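Local coordinates for glutamate--tRNA ligase (Elizabethkingia anophelis, PDB 6B1Z), which attaches glutamate to its cognate tRNA in an ATP-dependent reaction, as a class I aminoacyl-tRNA synthetase that probably recognises the tRNA in part through its anticodon-binding domain, at residues F276-F281 against F346-A351; P282-D287 against G291-G296; E365-E370 against T399-I404; G392-R397 against K409-A414; L476-E481 against E497-R502. One frame throughout, in Å; residues are numbered along the deposited sequence. Where two conformers were deposited one is given.

Contact 1: F276-F281 against F346-A351; sequences FGFPVF and FSAEKA. With FMT (formic acid), chain D.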
# COMPACT_ATOMS: atom_id res chain seq x y z
N PHE A 276 3.24 14.66 5.69
CA PHE A 276 2.28 15.20 4.74
C PHE A 276 0.84 14.79 5.01
O PHE A 276 -0.06 15.37 4.41
CB PHE A 276 2.66 14.80 3.31
CG PHE A 276 3.89 15.50 2.79
CD1 PHE A 276 3.80 16.80 2.33
CD2 PHE A 276 5.12 14.86 2.78
CE1 PHE A 276 4.93 17.45 1.86
CE2 PHE A 276 6.24 15.51 2.31
CZ PHE A 276 6.15 16.81 1.85
N GLY A 277 0.60 13.84 5.91
CA GLY A 277 -0.75 13.46 6.26
C GLY A 277 -1.44 12.47 5.33
O GLY A 277 -2.59 12.68 4.93
N PHE A 278 -0.76 11.39 4.96
CA PHE A 278 -1.40 10.30 4.26
C PHE A 278 -0.93 8.99 4.88
O PHE A 278 0.14 8.94 5.50
CB PHE A 278 -1.14 10.31 2.74
CG PHE A 278 0.32 10.31 2.36
CD1 PHE A 278 1.03 9.12 2.28
CD2 PHE A 278 0.96 11.49 2.02
CE1 PHE A 278 2.37 9.11 1.91
CE2 PHE A 278 2.30 11.49 1.65
CZ PHE A 278 3.00 10.30 1.60
N PRO A 279 -1.71 7.93 4.76
CA PRO A 279 -1.32 6.66 5.37
C PRO A 279 -0.23 5.97 4.56
O PRO A 279 0.03 6.30 3.40
CB PRO A 279 -2.63 5.85 5.37
CG PRO A 279 -3.46 6.44 4.30
CD PRO A 279 -3.05 7.88 4.14
N VAL A 280 0.42 5.02 5.21
CA VAL A 280 1.49 4.27 4.56
C VAL A 280 1.21 2.78 4.49
O VAL A 280 1.85 2.09 3.69
CB VAL A 280 2.84 4.54 5.24
CG1 VAL A 280 3.28 5.98 4.99
CG2 VAL A 280 2.77 4.24 6.73
N PHE A 281 0.26 2.26 5.26
CA PHE A 281 -0.08 0.84 5.23
C PHE A 281 -1.52 0.66 4.77
O PHE A 281 -2.35 1.53 5.01
CB PHE A 281 0.10 0.23 6.63
CG PHE A 281 1.43 0.55 7.27
CD1 PHE A 281 2.61 0.38 6.57
CD2 PHE A 281 1.48 1.05 8.56
CE1 PHE A 281 3.84 0.67 7.16
CE2 PHE A 281 2.70 1.35 9.16
CZ PHE A 281 3.87 1.16 8.45
N PHE A 346 5.27 9.06 -5.48
CA PHE A 346 3.96 8.95 -4.85
C PHE A 346 3.27 10.31 -4.85
O PHE A 346 3.91 11.34 -4.65
CB PHE A 346 4.07 8.44 -3.42
CG PHE A 346 2.75 8.37 -2.73
CD1 PHE A 346 1.85 7.36 -3.03
CD2 PHE A 346 2.37 9.36 -1.84
CE1 PHE A 346 0.60 7.31 -2.42
CE2 PHE A 346 1.11 9.33 -1.23
CZ PHE A 346 0.24 8.31 -1.53
N SER A 347 1.94 10.31 -5.05
CA SER A 347 1.15 11.54 -5.04
C SER A 347 -0.07 11.36 -4.15
O SER A 347 -0.98 10.61 -4.49
CB SER A 347 0.72 11.94 -6.46
OG SER A 347 -0.15 13.07 -6.46
N ALA A 348 -0.09 12.06 -3.02
CA ALA A 348 -1.29 12.06 -2.20
C ALA A 348 -2.46 12.70 -2.94
O ALA A 348 -3.60 12.25 -2.82
CB ALA A 348 -1.01 12.79 -0.88
N GLU A 349 -2.17 13.73 -3.75
CA GLU A 349 -3.20 14.37 -4.57
C GLU A 349 -3.89 13.35 -5.46
O GLU A 349 -5.12 13.30 -5.53
CB GLU A 349 -2.56 15.47 -5.42
CG GLU A 349 -3.52 16.08 -6.46
CD GLU A 349 -4.42 17.15 -5.89
OE1 GLU A 349 -4.13 17.66 -4.78
OE2 GLU A 349 -5.42 17.50 -6.56
N LYS A 350 -3.09 12.53 -6.16
CA LYS A 350 -3.65 11.53 -7.05
C LYS A 350 -4.43 10.47 -6.29
O LYS A 350 -5.50 10.03 -6.74
CB LYS A 350 -2.53 10.87 -7.85
CG LYS A 350 -3.05 10.12 -9.05
CD LYS A 350 -3.45 11.09 -10.11
CE LYS A 350 -4.03 10.38 -11.30
NZ LYS A 350 -4.07 11.28 -12.49
N ALA A 351 -3.95 10.07 -5.11
CA ALA A 351 -4.69 9.08 -4.33
C ALA A 351 -6.06 9.61 -3.93
O ALA A 351 -7.07 8.89 -4.01
CB ALA A 351 -3.88 8.67 -3.11
C FMT D . 1.27 15.57 -4.18
O1 FMT D . 0.44 15.09 -3.41
O2 FMT D . 1.53 15.11 -5.30

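Contact 2: P282-D287 against G291-G296; sequences PLNFTD and GNTSAG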
# COMPACT_ATOMS: atom_id res chain seq x y z
N PRO A 282 -1.85 -0.46 4.10
CA PRO A 282 -3.25 -0.64 3.66
C PRO A 282 -4.23 -0.73 4.81
O PRO A 282 -5.35 -0.20 4.71
CB PRO A 282 -3.20 -1.94 2.84
CG PRO A 282 -1.97 -2.67 3.35
CD PRO A 282 -0.98 -1.57 3.66
N LEU A 283 -3.84 -1.36 5.92
CA LEU A 283 -4.70 -1.58 7.08
C LEU A 283 -4.02 -1.05 8.33
O LEU A 283 -2.79 -0.92 8.37
CB LEU A 283 -5.02 -3.08 7.27
CG LEU A 283 -5.30 -3.93 6.04
CD1 LEU A 283 -5.47 -5.40 6.44
CD2 LEU A 283 -6.53 -3.44 5.32
N ASN A 284 -4.83 -0.79 9.35
CA ASN A 284 -4.32 -0.43 10.67
C ASN A 284 -3.20 -1.37 11.11
O ASN A 284 -3.34 -2.60 11.00
CB ASN A 284 -5.44 -0.49 11.70
CG ASN A 284 -6.22 0.80 11.80
OD1 ASN A 284 -6.19 1.64 10.91
ND2 ASN A 284 -6.94 0.96 12.91
N PHE A 285 -2.10 -0.81 11.60
CA PHE A 285 -1.04 -1.59 12.22
C PHE A 285 -0.65 -0.98 13.56
O PHE A 285 -0.24 0.18 13.62
CB PHE A 285 0.19 -1.69 11.33
CG PHE A 285 1.32 -2.46 11.95
CD1 PHE A 285 1.23 -3.84 12.08
CD2 PHE A 285 2.44 -1.81 12.43
CE1 PHE A 285 2.27 -4.56 12.67
CE2 PHE A 285 3.48 -2.52 13.02
CZ PHE A 285 3.39 -3.90 13.14
N THR A 286 -0.72 -1.78 14.62
CA THR A 286 -0.30 -1.37 15.96
C THR A 286 1.11 -1.88 16.21
O THR A 286 1.34 -3.10 16.20
CB THR A 286 -1.26 -1.89 17.01
OG1 THR A 286 -2.59 -1.41 16.74
CG2 THR A 286 -0.83 -1.44 18.40
N ASP A 287 2.05 -0.97 16.40
CA ASP A 287 3.44 -1.35 16.65
C ASP A 287 3.56 -1.97 18.04
O ASP A 287 3.26 -1.31 19.04
CB ASP A 287 4.35 -0.14 16.52
CG ASP A 287 5.81 -0.47 16.79
OD1 ASP A 287 6.29 -1.51 16.29
OD2 ASP A 287 6.47 0.31 17.50
N GLY A 291 2.93 0.41 21.15
CA GLY A 291 1.49 0.40 21.29
C GLY A 291 0.77 1.44 20.47
O GLY A 291 -0.45 1.59 20.62
N ASN A 292 1.47 2.16 19.60
CA ASN A 292 0.85 3.19 18.77
C ASN A 292 0.38 2.59 17.46
O ASN A 292 1.06 1.74 16.86
CB ASN A 292 1.84 4.33 18.51
CG ASN A 292 2.13 5.14 19.77
OD1 ASN A 292 1.26 5.33 20.62
ND2 ASN A 292 3.36 5.63 19.88
N THR A 293 -0.79 3.04 17.00
CA THR A 293 -1.42 2.51 15.80
C THR A 293 -1.27 3.49 14.64
O THR A 293 -1.61 4.67 14.78
CB THR A 293 -2.91 2.21 16.04
OG1 THR A 293 -3.04 1.28 17.13
CG2 THR A 293 -3.55 1.62 14.78
N SER A 294 -0.77 2.99 13.52
CA SER A 294 -0.78 3.73 12.26
C SER A 294 -2.07 3.39 11.51
O SER A 294 -2.34 2.22 11.22
CB SER A 294 0.45 3.36 11.42
OG SER A 294 0.46 4.05 10.18
N ALA A 295 -2.88 4.42 11.22
CA ALA A 295 -4.17 4.20 10.57
C ALA A 295 -3.96 3.83 9.10
O ALA A 295 -3.18 4.48 8.39
CB ALA A 295 -5.04 5.44 10.68
N GLY A 296 -4.63 2.79 8.65
CA GLY A 296 -4.46 2.33 7.29
C GLY A 296 -5.31 3.10 6.28
O GLY A 296 -6.24 3.84 6.63

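Contact 3: E365-E370 against T399-I404; sequences EAILPE and TFVKDI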
# COMPACT_ATOMS: atom_id res chain seq x y z
N GLU A 365 -27.26 4.42 -2.03
CA GLU A 365 -27.43 3.28 -1.14
C GLU A 365 -26.10 2.63 -0.76
O GLU A 365 -25.95 2.16 0.37
CB GLU A 365 -28.34 2.24 -1.79
CG GLU A 365 -29.80 2.67 -1.86
CD GLU A 365 -30.56 2.45 -0.56
OE1 GLU A 365 -29.93 2.46 0.52
OE2 GLU A 365 -31.78 2.24 -0.63
N ALA A 366 -25.14 2.57 -1.69
CA ALA A 366 -23.85 1.96 -1.38
C ALA A 366 -23.08 2.78 -0.34
O ALA A 366 -22.31 2.22 0.45
CB ALA A 366 -23.02 1.80 -2.66
N ILE A 367 -23.28 4.10 -0.33
CA ILE A 367 -22.62 5.00 0.62
C ILE A 367 -23.31 4.98 1.98
O ILE A 367 -22.66 5.24 3.01
CB ILE A 367 -22.59 6.42 0.02
CG1 ILE A 367 -21.68 6.46 -1.21
CG2 ILE A 367 -22.15 7.46 1.06
CD1 ILE A 367 -21.87 7.72 -2.04
N LEU A 368 -24.60 4.68 2.03
CA LEU A 368 -25.38 4.84 3.26
C LEU A 368 -24.80 4.13 4.47
O LEU A 368 -24.78 4.74 5.56
CB LEU A 368 -26.83 4.38 3.02
CG LEU A 368 -27.79 4.57 4.21
CD1 LEU A 368 -27.96 6.05 4.55
CD2 LEU A 368 -29.13 3.93 3.91
N PRO A 369 -24.36 2.87 4.40
CA PRO A 369 -23.87 2.21 5.63
C PRO A 369 -22.70 2.94 6.28
O PRO A 369 -22.73 3.16 7.49
CB PRO A 369 -23.48 0.81 5.15
CG PRO A 369 -24.29 0.60 3.90
CD PRO A 369 -24.38 1.94 3.25
N GLU A 370 -21.69 3.34 5.50
CA GLU A 370 -20.58 4.07 6.10
C GLU A 370 -21.03 5.45 6.56
O GLU A 370 -20.59 5.93 7.62
CB GLU A 370 -19.42 4.18 5.11
CG GLU A 370 -18.17 4.87 5.71
CD GLU A 370 -17.55 4.09 6.88
OE1 GLU A 370 -17.75 2.86 6.99
OE2 GLU A 370 -16.86 4.72 7.71
N THR A 399 -14.47 13.82 -0.99
CA THR A 399 -13.35 12.93 -1.28
C THR A 399 -13.45 11.63 -0.49
O THR A 399 -13.03 10.58 -0.97
CB THR A 399 -12.03 13.64 -0.97
OG1 THR A 399 -12.01 14.88 -1.70
CG2 THR A 399 -10.81 12.80 -1.39
N PHE A 400 -14.04 11.70 0.71
CA PHE A 400 -14.28 10.57 1.59
C PHE A 400 -15.71 10.66 2.08
O PHE A 400 -16.25 11.76 2.20
CB PHE A 400 -13.32 10.59 2.80
CG PHE A 400 -11.87 10.58 2.41
CD1 PHE A 400 -11.25 9.39 2.12
CD2 PHE A 400 -11.16 11.76 2.29
CE1 PHE A 400 -9.93 9.35 1.72
CE2 PHE A 400 -9.83 11.74 1.90
CZ PHE A 400 -9.21 10.53 1.61
N VAL A 401 -16.31 9.51 2.41
CA VAL A 401 -17.70 9.51 2.89
C VAL A 401 -17.86 10.42 4.11
O VAL A 401 -18.87 11.13 4.24
CB VAL A 401 -18.18 8.08 3.18
CG1 VAL A 401 -19.53 8.10 3.91
CG2 VAL A 401 -18.27 7.30 1.90
N LYS A 402 -16.86 10.45 5.00
CA LYS A 402 -16.98 11.27 6.20
C LYS A 402 -17.14 12.76 5.88
O LYS A 402 -17.71 13.51 6.68
CB LYS A 402 -15.77 11.07 7.13
CG LYS A 402 -14.48 11.73 6.64
CD LYS A 402 -13.28 11.39 7.53
CE LYS A 402 -11.99 11.39 6.70
NZ LYS A 402 -10.90 10.53 7.28
N ASP A 403 -16.65 13.20 4.71
CA ASP A 403 -16.78 14.60 4.30
C ASP A 403 -18.25 15.01 4.18
O ASP A 403 -18.58 16.18 4.37
CB ASP A 403 -16.12 14.87 2.95
CG ASP A 403 -14.64 14.59 2.92
OD1 ASP A 403 -14.01 14.43 3.99
OD2 ASP A 403 -14.11 14.55 1.79
N ILE A 404 -19.12 14.05 3.83
CA ILE A 404 -20.54 14.36 3.68
C ILE A 404 -21.14 14.85 5.00
O ILE A 404 -22.02 15.72 5.01
CB ILE A 404 -21.27 13.12 3.14
CG1 ILE A 404 -20.73 12.75 1.76
CG2 ILE A 404 -22.80 13.38 3.05
CD1 ILE A 404 -21.29 11.44 1.21

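Contact 4: G392-R397 against K409-A414; sequences GLMKER and KFFFHA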
# COMPACT_ATOMS: atom_id res chain seq x y z
N GLY A 392 -26.93 12.26 -1.81
CA GLY A 392 -27.07 12.69 -3.19
C GLY A 392 -26.66 14.14 -3.41
O GLY A 392 -26.09 14.48 -4.45
N LEU A 393 -26.96 15.01 -2.44
CA LEU A 393 -26.65 16.42 -2.53
C LEU A 393 -25.17 16.71 -2.31
O LEU A 393 -24.68 17.76 -2.74
CB LEU A 393 -27.44 17.23 -1.50
CG LEU A 393 -28.95 17.39 -1.68
CD1 LEU A 393 -29.56 17.91 -0.38
CD2 LEU A 393 -29.22 18.34 -2.83
N MET A 394 -24.45 15.80 -1.66
CA MET A 394 -23.10 16.11 -1.20
C MET A 394 -22.01 15.28 -1.85
O MET A 394 -20.84 15.71 -1.81
CB MET A 394 -22.99 15.92 0.32
CG MET A 394 -23.90 16.81 1.14
SD MET A 394 -23.28 18.49 1.31
CE MET A 394 -21.80 18.18 2.28
N LYS A 395 -22.32 14.12 -2.42
CA LYS A 395 -21.23 13.20 -2.77
C LYS A 395 -20.37 13.72 -3.92
O LYS A 395 -19.21 13.32 -4.01
CB LYS A 395 -21.77 11.81 -3.10
CG LYS A 395 -22.62 11.73 -4.34
CD LYS A 395 -23.03 10.27 -4.62
CE LYS A 395 -23.82 10.16 -5.91
NZ LYS A 395 -24.59 8.87 -5.99
N GLU A 396 -20.91 14.60 -4.77
CA GLU A 396 -20.13 15.08 -5.91
C GLU A 396 -18.91 15.88 -5.47
O GLU A 396 -17.91 15.94 -6.19
CB GLU A 396 -21.01 15.91 -6.84
N ARG A 397 -18.98 16.51 -4.30
CA ARG A 397 -17.87 17.31 -3.79
C ARG A 397 -16.98 16.58 -2.79
O ARG A 397 -15.89 17.07 -2.48
CB ARG A 397 -18.41 18.59 -3.14
N LYS A 409 -22.50 19.91 8.27
CA LYS A 409 -23.01 19.89 9.63
C LYS A 409 -24.30 20.70 9.77
O LYS A 409 -25.10 20.41 10.67
CB LYS A 409 -21.94 20.39 10.61
CG LYS A 409 -20.80 19.39 10.81
CD LYS A 409 -19.79 19.90 11.83
CE LYS A 409 -18.62 18.94 11.96
NZ LYS A 409 -17.60 19.43 12.92
N PHE A 410 -24.53 21.66 8.87
CA PHE A 410 -25.76 22.45 8.87
C PHE A 410 -27.01 21.63 8.58
O PHE A 410 -28.11 22.12 8.80
CB PHE A 410 -25.65 23.58 7.84
CG PHE A 410 -25.02 23.14 6.55
CD1 PHE A 410 -23.68 23.39 6.30
CD2 PHE A 410 -25.76 22.44 5.60
CE1 PHE A 410 -23.09 22.96 5.11
CE2 PHE A 410 -25.18 22.01 4.41
CZ PHE A 410 -23.84 22.27 4.17
N PHE A 411 -26.88 20.39 8.09
CA PHE A 411 -28.06 19.55 7.95
C PHE A 411 -28.58 19.09 9.30
O PHE A 411 -29.76 18.74 9.42
CB PHE A 411 -27.77 18.32 7.08
CG PHE A 411 -27.63 18.62 5.61
CD1 PHE A 411 -28.70 19.10 4.87
CD2 PHE A 411 -26.42 18.39 4.97
CE1 PHE A 411 -28.57 19.35 3.51
CE2 PHE A 411 -26.28 18.65 3.61
CZ PHE A 411 -27.36 19.13 2.88
N PHE A 412 -27.72 19.09 10.31
CA PHE A 412 -28.02 18.48 11.60
C PHE A 412 -27.93 19.45 12.77
O PHE A 412 -28.46 19.13 13.85
CB PHE A 412 -27.06 17.30 11.85
CG PHE A 412 -26.86 16.43 10.64
CD1 PHE A 412 -27.82 15.48 10.29
CD2 PHE A 412 -25.73 16.57 9.85
CE1 PHE A 412 -27.64 14.69 9.17
CE2 PHE A 412 -25.55 15.77 8.74
CZ PHE A 412 -26.50 14.83 8.40
N HIS A 413 -27.29 20.60 12.60
CA HIS A 413 -27.05 21.55 13.69
C HIS A 413 -27.33 22.97 13.20
O HIS A 413 -26.87 23.34 12.12
CB HIS A 413 -25.61 21.46 14.21
CG HIS A 413 -25.15 20.07 14.48
ND1 HIS A 413 -25.60 19.33 15.56
CD2 HIS A 413 -24.26 19.28 13.83
CE1 HIS A 413 -25.01 18.15 15.56
NE2 HIS A 413 -24.20 18.09 14.52
N ALA A 414 -28.05 23.76 14.01
CA ALA A 414 -28.28 25.14 13.65
C ALA A 414 -27.03 25.98 13.89
O ALA A 414 -26.22 25.67 14.77
CB ALA A 414 -29.44 25.72 14.47

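Contact 5: L476-E481 against E497-R502; sequences LSLVGE and EETISR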
# COMPACT_ATOMS: atom_id res chain seq x y z
N LEU A 476 -27.13 32.52 4.61
CA LEU A 476 -26.43 32.89 5.83
C LEU A 476 -27.20 32.45 7.06
O LEU A 476 -26.62 31.92 8.02
CB LEU A 476 -26.18 34.39 5.86
CG LEU A 476 -25.48 34.93 7.11
CD1 LEU A 476 -24.03 34.49 7.13
CD2 LEU A 476 -25.58 36.44 7.15
N SER A 477 -28.53 32.62 7.04
CA SER A 477 -29.36 32.24 8.18
C SER A 477 -29.28 30.75 8.46
O SER A 477 -29.26 30.32 9.63
CB SER A 477 -30.81 32.63 7.91
OG SER A 477 -30.93 34.01 7.63
N LEU A 478 -29.26 29.93 7.41
CA LEU A 478 -29.35 28.49 7.58
C LEU A 478 -28.00 27.86 7.88
O LEU A 478 -27.95 26.81 8.54
CB LEU A 478 -29.96 27.85 6.33
CG LEU A 478 -31.33 28.37 5.90
CD1 LEU A 478 -31.75 27.76 4.58
CD2 LEU A 478 -32.40 28.13 6.97
N VAL A 479 -26.92 28.47 7.42
CA VAL A 479 -25.60 27.87 7.47
C VAL A 479 -24.64 28.61 8.40
O VAL A 479 -23.71 28.00 8.93
CB VAL A 479 -25.01 27.78 6.04
CG1 VAL A 479 -23.61 27.17 6.04
CG2 VAL A 479 -25.93 26.98 5.14
N GLY A 480 -24.85 29.91 8.62
CA GLY A 480 -23.91 30.73 9.34
C GLY A 480 -22.82 31.33 8.47
O GLY A 480 -22.18 32.31 8.87
N GLU A 481 -22.60 30.75 7.29
CA GLU A 481 -21.67 31.32 6.32
C GLU A 481 -22.22 31.03 4.92
O GLU A 481 -23.30 30.47 4.76
CB GLU A 481 -20.26 30.77 6.52
CG GLU A 481 -20.20 29.28 6.74
CD GLU A 481 -18.91 28.85 7.41
OE1 GLU A 481 -17.96 28.48 6.69
OE2 GLU A 481 -18.85 28.90 8.66
N GLU A 497 -40.14 23.76 10.10
CA GLU A 497 -40.01 24.29 11.45
C GLU A 497 -38.58 24.77 11.73
O GLU A 497 -38.38 25.87 12.26
CB GLU A 497 -40.43 23.23 12.47
CG GLU A 497 -40.35 23.68 13.93
CD GLU A 497 -40.99 22.69 14.88
OE1 GLU A 497 -42.00 22.06 14.50
OE2 GLU A 497 -40.49 22.54 16.02
N GLU A 498 -37.59 23.96 11.38
CA GLU A 498 -36.20 24.34 11.63
C GLU A 498 -35.76 25.48 10.72
O GLU A 498 -35.01 26.36 11.14
CB GLU A 498 -35.28 23.12 11.45
CG GLU A 498 -33.80 23.40 11.70
CD GLU A 498 -33.51 23.78 13.15
OE1 GLU A 498 -34.29 23.39 14.04
OE2 GLU A 498 -32.50 24.49 13.39
N THR A 499 -36.22 25.48 9.46
CA THR A 499 -35.92 26.59 8.56
C THR A 499 -36.38 27.92 9.15
O THR A 499 -35.62 28.88 9.22
CB THR A 499 -36.57 26.36 7.19
OG1 THR A 499 -35.95 25.24 6.55
CG2 THR A 499 -36.43 27.59 6.31
N ILE A 500 -37.65 27.98 9.58
CA ILE A 500 -38.19 29.21 10.15
C ILE A 500 -37.47 29.56 11.44
O ILE A 500 -37.16 30.73 11.70
CB ILE A 500 -39.71 29.07 10.35
CG1 ILE A 500 -40.39 28.76 9.01
CG2 ILE A 500 -40.29 30.34 10.96
CD1 ILE A 500 -41.86 28.42 9.13
N SER A 501 -37.16 28.55 12.27
CA SER A 501 -36.41 28.80 13.50
C SER A 501 -35.07 29.47 13.21
O SER A 501 -34.72 30.46 13.86
CB SER A 501 -36.20 27.48 14.25
OG SER A 501 -35.43 27.69 15.42
N ARG A 502 -34.32 28.95 12.24
CA ARG A 502 -33.02 29.55 11.93
C ARG A 502 -33.18 30.95 11.36
O ARG A 502 -32.35 31.83 11.62
CB ARG A 502 -32.25 28.66 10.96
CG ARG A 502 -31.85 27.33 11.55
CD ARG A 502 -30.98 26.54 10.59
NE ARG A 502 -30.85 25.16 11.06
CZ ARG A 502 -30.05 24.26 10.50
NH1 ARG A 502 -29.29 24.58 9.46
NH2 ARG A 502 -30.01 23.03 11.00
O HOH W 1 -29.60 30.92 12.22

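Contact 1: F276-F281 against F346-A351
In Phe278, CG sits between the backbone N and the carbonyl carbon (chi1 56°); in Phe346, CG is anti to the backbone N (chi1 177°). These settings carry the rings past one another in opposite directions, so that they overlap. Phe346 CE2 comes down over the centre of one face of the Phe278 ring, 3.4 Å from Phe278 CE1. The planes are inclined at 41°, so the pair is oblique, neither a stack nor a T. Ala348, the first residue of helix 348-361, adds a methyl contact, CB 3.7 Å from Phe278 CD2. Phe346 also touches Ile259, Tyr297 and Met310.

The start of that helix is polar. Ser347 is its N-cap, with OG accepting from Lys350 N at 3.0 Å. The same OG donates to O2 of a formic acid molecule at 2.9 Å, while Glu349 N donates to O1 of the same molecule at 3.0 Å. The ligand probably came from the crystallisation liquor. Across the segments the grip is purely apolar, two buried rings and a methyl fixing the loop after helix 270-276 to the helix start, where the helix dipole would be expected to favour an anion, if the ligand is bound as formate.

Contact 2: P282-D287 against G291-G296
Gly291 faces Asp287 at the turn end, its N donating to Asp287 O over a short 2.7 Å, with the donor nearly in line with the carbonyl bond. Positive phi at Gly291 swings the chain round into the return strand. Next, Asn292 turns its side chain away and works through its backbone, O accepting from Asp287 N at 2.9 Å.

Thr293 lies opposite Thr286 as a non-hydrogen-bonded pair. Both hydroxyls project from the same face of the ribbon and meet, OG1 to OG1, at 2.8 Å; in each threonine OG1 is anti to the carbonyl carbon, which aims the two hydroxyls at each other. Ser294 and Phe285 follow as a hydrogen-bonded pair on the other face. Ser294 N reaches Phe285 O at 2.9 Å, and Phe285 N returns to Ser294 O at 3.1 Å.

Beyond this the strand pairing gives way to a side chain. Ala295 packs its CA near Asn284 OD1, and that oxygen takes the N-H of Gly296 at 3.0 Å in the plane of the amide. Gly296, with no side chain, lets its CA come within 3.6 Å of Leu283 C, while Leu283 itself packs on Glu68 and Ala69 of helix 62-73. With segments running 174° apart and three residues between them, this is a two-stranded antiparallel beta hairpin within the catalytic domain.

Contact 3: E365-E370 against T399-I404
This is a small, buried apolar contact between two helices, Ile367 on helix 364-377 meeting Val401 and Ile404 on helix 401-406. Ile367 CG2 does most of the touching: it lies 3.9 Å from Val401 CG1 and 4.1 Å from Ile404 CD1, a methyl resting against two branched side chains. Ile367 and Val401 slide past one another in opposite directions rather than meeting head on. Val401 CG1 stands anti to its backbone N (chi1 170°), reaching out far enough to be shared with the next turn of the other helix. There Glu370 contributes its aliphatic part, CG lying 3.9 Å from Val401 CG1.

All of this belongs to the helical anticodon-binding region, where Leu359 of helix 348-361 backs both Ile367 and Val401, and Phe371 packs on Val401 and Ile404. Helix 364-377 is kinked at Pro369, so the chain bends between the two residues that hold Val401.

The start of the second helix is fastened by Asp403, whose OD2 accepts from Thr399 N at 2.9 Å and from Phe400 N at 3.0 Å. The second donor approaches from above the carboxylate plane, the first on the anti side. Two N-H groups just before the helix are thereby satisfied by one oxygen.

Contact 4: G392-R397 against K409-A414
A Met-aromatic contact joins the C-terminal end of helix 384-394 to the loop ahead of helix 420-425, inside the anticodon-binding region: Met394 meets the ring of Phe411. The sulfur lies at the ring's edge, in its plane. SD is 3.8 Å from Phe411 CE2 and 5.2 Å from the ring centroid, 88° off the ring normal. Met394 chi1 (-61°) sets CG 3.9 Å from Phe411 CE2, and the bend at chi2 (-79°) brings SD to the ring's edge. The two side chains slide past each other in opposite directions. At the next ring atom, Phe411 CZ, Leu393 CD1 makes contact at 4.1 Å from an oblique direction.

Two neighbouring phenylalanines extend the packing. Phe410 CE2 lies over one face of the Phe411 ring, offset toward the rim, and Phe411 CB in turn sits over the centre of one face of the Phe412 ring. Lys409 O takes the N-H of both Phe412 and His413, at 3.0 and 2.9 Å from their respective N atoms, which keeps this short turn wound. Phe411 is buried further by Ile390, by Pro485 and by Leu490 and Met493 of helix 487-507.

Between the two segments the adhesion is apolar and dispersive. Because the sulfur is met by the C-H rim rather than the pi cloud, its lone pairs would probably see the weakly positive edge of the ring, a modest electrostatic gain on top of the close packing.

Contact 5: L476-E481 against E497-R502
Polar interactions first: Arg502 lays its side chain across Leu478 and ends on the carbonyl there. NH1 donates to Leu478 O at 2.8 Å, with the N-H...O angle a bent 134°, though the donor lies in the carbonyl plane. Leu478 is near the C-terminal end of helix 467-479, so the positive group sits by a carbonyl in the last turn, a placement that helix polarity should favour. The guanidinium is steadied from its own helix by a salt bridge to Glu498 one turn earlier. NE meets the anti lone pair of OE2 at 2.9 Å, almost straight and flat in the guanidinium plane. NH1 also reaches Phe410 O, so one nitrogen serves two carbonyls.

A water makes a second bridge, donating to Ser477 O at 2.7 Å and to Arg502 O at 3.0 Å. The Ser477 hydroxyl is taken up by Pro473 O within its own helix.

Apolar contact is lighter. Leu478 crosses Arg502 at about a right angle, CD2 lying 4.0 Å from Arg502 CB and 4.1 Å from Thr499 CG2. Arg502 chi2 near 180° (-175°) carries CD out alongside Leu478, and the extended chain beyond it takes the guanidinium on to Leu478 O.

Helix 467-479 thus closes on helix 487-507, with Gly480 leaving the first helix at positive phi, Met491 adding to the Leu478 side, and Ala414 and Pro415 lying against Arg502.

Following the chain from the N terminus, contact 1 ties the loop after helix 270-276 to the start of helix 348-361, the first helix of the helical region, closing a long loop that holds the hairpin of contact 2. The two touch, Pro279 and Phe281 packing against the hairpin's return segment. Contact 3 closes the chain from helix 364-377 to helix 401-406, and contact 4 that from the end of helix 384-394 to the loop after helix 401-406; the two cross, with Ile367 on Lys395 and Ile404 on Met394 linking them. Contact 5, last in series, closes the short connection from helix 467-479 to helix 487-507 and meets 409-414 of contact 4 through Arg502 and Glu498.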